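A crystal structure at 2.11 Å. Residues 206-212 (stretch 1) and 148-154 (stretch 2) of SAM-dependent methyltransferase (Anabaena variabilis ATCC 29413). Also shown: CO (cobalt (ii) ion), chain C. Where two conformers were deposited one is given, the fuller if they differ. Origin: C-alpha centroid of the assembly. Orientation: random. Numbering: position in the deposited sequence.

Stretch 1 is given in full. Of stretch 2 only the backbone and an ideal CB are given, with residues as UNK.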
# COMPACT_ATOMS: atom_id res chain seq x y z
N LEU A 206 16.47 5.80 5.59
CA LEU A 206 16.84 4.66 6.41
C LEU A 206 16.84 3.39 5.56
O LEU A 206 17.81 2.65 5.60
CB LEU A 206 15.88 4.51 7.60
CG LEU A 206 16.06 3.34 8.58
CD1 LEU A 206 17.45 3.33 9.24
CD2 LEU A 206 14.96 3.35 9.68
N TYR A 207 15.76 3.14 4.83
CA TYR A 207 15.63 1.90 4.07
C TYR A 207 16.17 1.96 2.65
O TYR A 207 16.50 0.90 2.07
CB TYR A 207 14.17 1.38 4.04
CG TYR A 207 13.65 1.15 5.44
CD1 TYR A 207 14.23 0.21 6.27
CD2 TYR A 207 12.63 1.96 5.98
CE1 TYR A 207 13.81 0.04 7.59
CE2 TYR A 207 12.20 1.81 7.30
CZ TYR A 207 12.78 0.85 8.09
OH TYR A 207 12.35 0.71 9.39
N PHE A 208 16.28 3.18 2.11
CA PHE A 208 16.72 3.39 0.74
C PHE A 208 17.80 4.43 0.63
O PHE A 208 17.68 5.39 -0.13
CB PHE A 208 15.54 3.80 -0.14
CG PHE A 208 14.38 2.81 -0.12
CD1 PHE A 208 14.45 1.61 -0.81
CD2 PHE A 208 13.21 3.11 0.58
CE1 PHE A 208 13.38 0.70 -0.77
CE2 PHE A 208 12.15 2.21 0.61
CZ PHE A 208 12.23 1.00 -0.07
N PRO A 209 18.89 4.25 1.35
CA PRO A 209 19.93 5.27 1.29
C PRO A 209 20.58 5.39 -0.12
O PRO A 209 21.19 6.40 -0.42
CB PRO A 209 20.95 4.80 2.34
CG PRO A 209 20.73 3.34 2.40
CD PRO A 209 19.25 3.12 2.19
N ASP A 210 20.45 4.34 -0.93
CA ASP A 210 20.98 4.30 -2.28
C ASP A 210 19.99 4.88 -3.30
O ASP A 210 20.21 4.77 -4.49
CB ASP A 210 21.40 2.87 -2.68
CG ASP A 210 20.34 1.79 -2.37
OD1 ASP A 210 19.43 2.00 -1.53
OD2 ASP A 210 20.52 0.66 -2.90
N PHE A 211 18.90 5.49 -2.84
CA PHE A 211 17.92 6.07 -3.76
C PHE A 211 17.87 7.60 -3.71
O PHE A 211 18.10 8.21 -2.69
CB PHE A 211 16.52 5.49 -3.50
CG PHE A 211 16.33 4.10 -4.02
CD1 PHE A 211 17.05 3.03 -3.46
CD2 PHE A 211 15.50 3.84 -5.11
CE1 PHE A 211 16.92 1.73 -3.96
CE2 PHE A 211 15.37 2.54 -5.62
CZ PHE A 211 16.06 1.49 -5.04
N GLU A 212 17.56 8.18 -4.86
CA GLU A 212 17.29 9.61 -5.03
C GLU A 212 15.79 9.80 -4.85
O GLU A 212 15.02 8.95 -5.30
CB GLU A 212 17.69 10.02 -6.45
CG GLU A 212 17.72 11.51 -6.71
CD GLU A 212 18.00 11.87 -8.17
OE1 GLU A 212 18.29 10.96 -8.99
OE2 GLU A 212 17.90 13.06 -8.49
N UNK A 148 13.07 -6.31 -0.97
CA UNK A 148 12.21 -6.73 -2.06
C UNK A 148 12.01 -5.64 -3.10
O UNK A 148 12.11 -5.87 -4.30
CB UNK A 148 10.85 -7.17 -1.51
N UNK A 149 11.73 -4.43 -2.63
CA UNK A 149 11.49 -3.33 -3.52
C UNK A 149 12.72 -2.96 -4.35
O UNK A 149 12.60 -2.69 -5.52
CB UNK A 149 11.02 -2.12 -2.71
N UNK A 150 13.88 -2.95 -3.70
CA UNK A 150 15.14 -2.64 -4.32
C UNK A 150 15.40 -3.65 -5.46
O UNK A 150 15.85 -3.28 -6.54
CB UNK A 150 16.27 -2.66 -3.29
N UNK A 151 15.13 -4.92 -5.19
CA UNK A 151 15.30 -5.98 -6.16
C UNK A 151 14.36 -5.77 -7.37
O UNK A 151 14.81 -5.82 -8.52
CB UNK A 151 15.04 -7.34 -5.50
N UNK A 152 13.09 -5.47 -7.12
CA UNK A 152 12.16 -5.30 -8.24
C UNK A 152 12.47 -4.09 -9.16
O UNK A 152 12.27 -4.14 -10.41
CB UNK A 152 10.74 -5.15 -7.68
N UNK A 153 12.92 -2.99 -8.53
CA UNK A 153 13.19 -1.75 -9.24
C UNK A 153 14.46 -1.78 -10.08
O UNK A 153 14.54 -1.17 -11.17
CB UNK A 153 13.28 -0.60 -8.23
N UNK A 154 15.50 -2.45 -9.56
CA UNK A 154 16.82 -2.43 -10.22
C UNK A 154 17.26 -0.99 -10.46
O UNK A 154 16.94 -0.10 -9.69
CB UNK A 154 16.78 -3.20 -11.54
CO CO C . 21.76 0.21 -4.42

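Position 148 lies in helical backbone (phi/psi -56/-47), and its ideal CB has nothing of stretch 1 within 5.5 Å. Stretch 1 sets no preference; the helical backbone alone asks for a helix-compatible residue, small or large, polar or apolar. The residue is Ser148, whose OG is hydrogen-bonded elsewhere in the structure.

At position 149 CA-to-CB points toward stretch 1, and the ideal CB sits 4.2 Å from Phe208 CE1. An aromatic ring at this range offers no polar partner, so Leu, Ile, Met, Val or even Ala would suit. The residue is Leu149, with chi1 m and chi2 t; its CD1 lies 4.0 Å from Phe208 CZ, at the edge of that ring.

At position 150, CA-to-CB points sideways. The ideal CB is 4.5 Å from Phe211 CE1, 5.1 Å from Phe208 CE1 and 5.4 Å from Asp210 OD2. Also within reach of a long side chain are the Asp210 carboxylate and Tyr207 O, three acceptor oxygens in all, so one carrying donors is favoured: Lys or Arg, with Gln possible but uncharged. Asp210 OD2 also binds the cobalt ion CO at 2.0 Å, so a donor here must share that oxygen with the metal or use OD1. The residue is Arg150. Its chi angles run t, t, m before the guanidinium, bringing the end of the chain nearer stretch 1. NE donates to Asp210 OD2 (2.9 Å, 161°) and NH2 to Asp210 OD1 (2.8 Å, 171°), a two-pronged salt bridge that holds the carboxylate while OD2 stays on the metal. NH2 also donates to Tyr207 O (3.0 Å, 156°), and a water accepts from Arg150 NH1 and donates to Tyr207 O, both at 2.9 Å. Asp210 OD1 and Tyr207 O lie at the guanidinium edge. Arg150 NE also lies 4.1 Å from Phe211 CE1, at the edge of that ring.

Positions 151 and 152 are helical, neither ideal CB within 5.5 Å of stretch 1, so many residues would serve. They are Ile151 and Leu152; Leu152 N donates a hydrogen bond to Ser148 O (3.0 Å).

Position 153 again points CA-to-CB toward stretch 1, with its ideal CB 4.6 Å from Phe211 CE2. An apolar chain of moderate length, Leu, Met or Ile, could meet the ring. Leu153 does so, its CD1 3.7 Å from Phe211 CE2.

Position 154 leaves helical geometry with phi/psi 53/-146. Positive phi by itself favours glycine, and the ideal CB would meet nothing of stretch 1 within 5.5 Å. Gly154 follows the helix; Gly154 N donates a hydrogen bond to Arg150 O (3.2 Å).

Stretch 2, residues 148-154: SLRILLG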
# COMPACT_ATOMS: atom_id res chain seq x y z
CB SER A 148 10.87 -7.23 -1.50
OG SER A 148 11.04 -8.45 -0.76
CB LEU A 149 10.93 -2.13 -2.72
CG LEU A 149 9.54 -2.40 -2.09
CD1 LEU A 149 9.14 -1.36 -1.01
CD2 LEU A 149 8.36 -2.53 -3.15
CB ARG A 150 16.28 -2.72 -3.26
CG ARG A 150 17.69 -2.56 -3.83
CD ARG A 150 18.82 -2.63 -2.82
NE ARG A 150 18.74 -1.44 -2.00
CZ ARG A 150 18.15 -1.35 -0.81
NH1 ARG A 150 17.65 -2.41 -0.17
NH2 ARG A 150 18.08 -0.15 -0.25
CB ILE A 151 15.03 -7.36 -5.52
CG1 ILE A 151 16.13 -7.71 -4.49
CG2 ILE A 151 14.93 -8.44 -6.60
CD1 ILE A 151 15.76 -8.90 -3.55
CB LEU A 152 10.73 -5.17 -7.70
CG LEU A 152 10.15 -6.42 -7.01
CD1 LEU A 152 8.83 -6.10 -6.27
CD2 LEU A 152 9.99 -7.62 -8.02
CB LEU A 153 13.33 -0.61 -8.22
CG LEU A 153 12.01 -0.18 -7.55
CD1 LEU A 153 12.26 0.58 -6.23
CD2 LEU A 153 11.10 0.62 -8.54
O HOH W 1 16.12 -1.92 2.30
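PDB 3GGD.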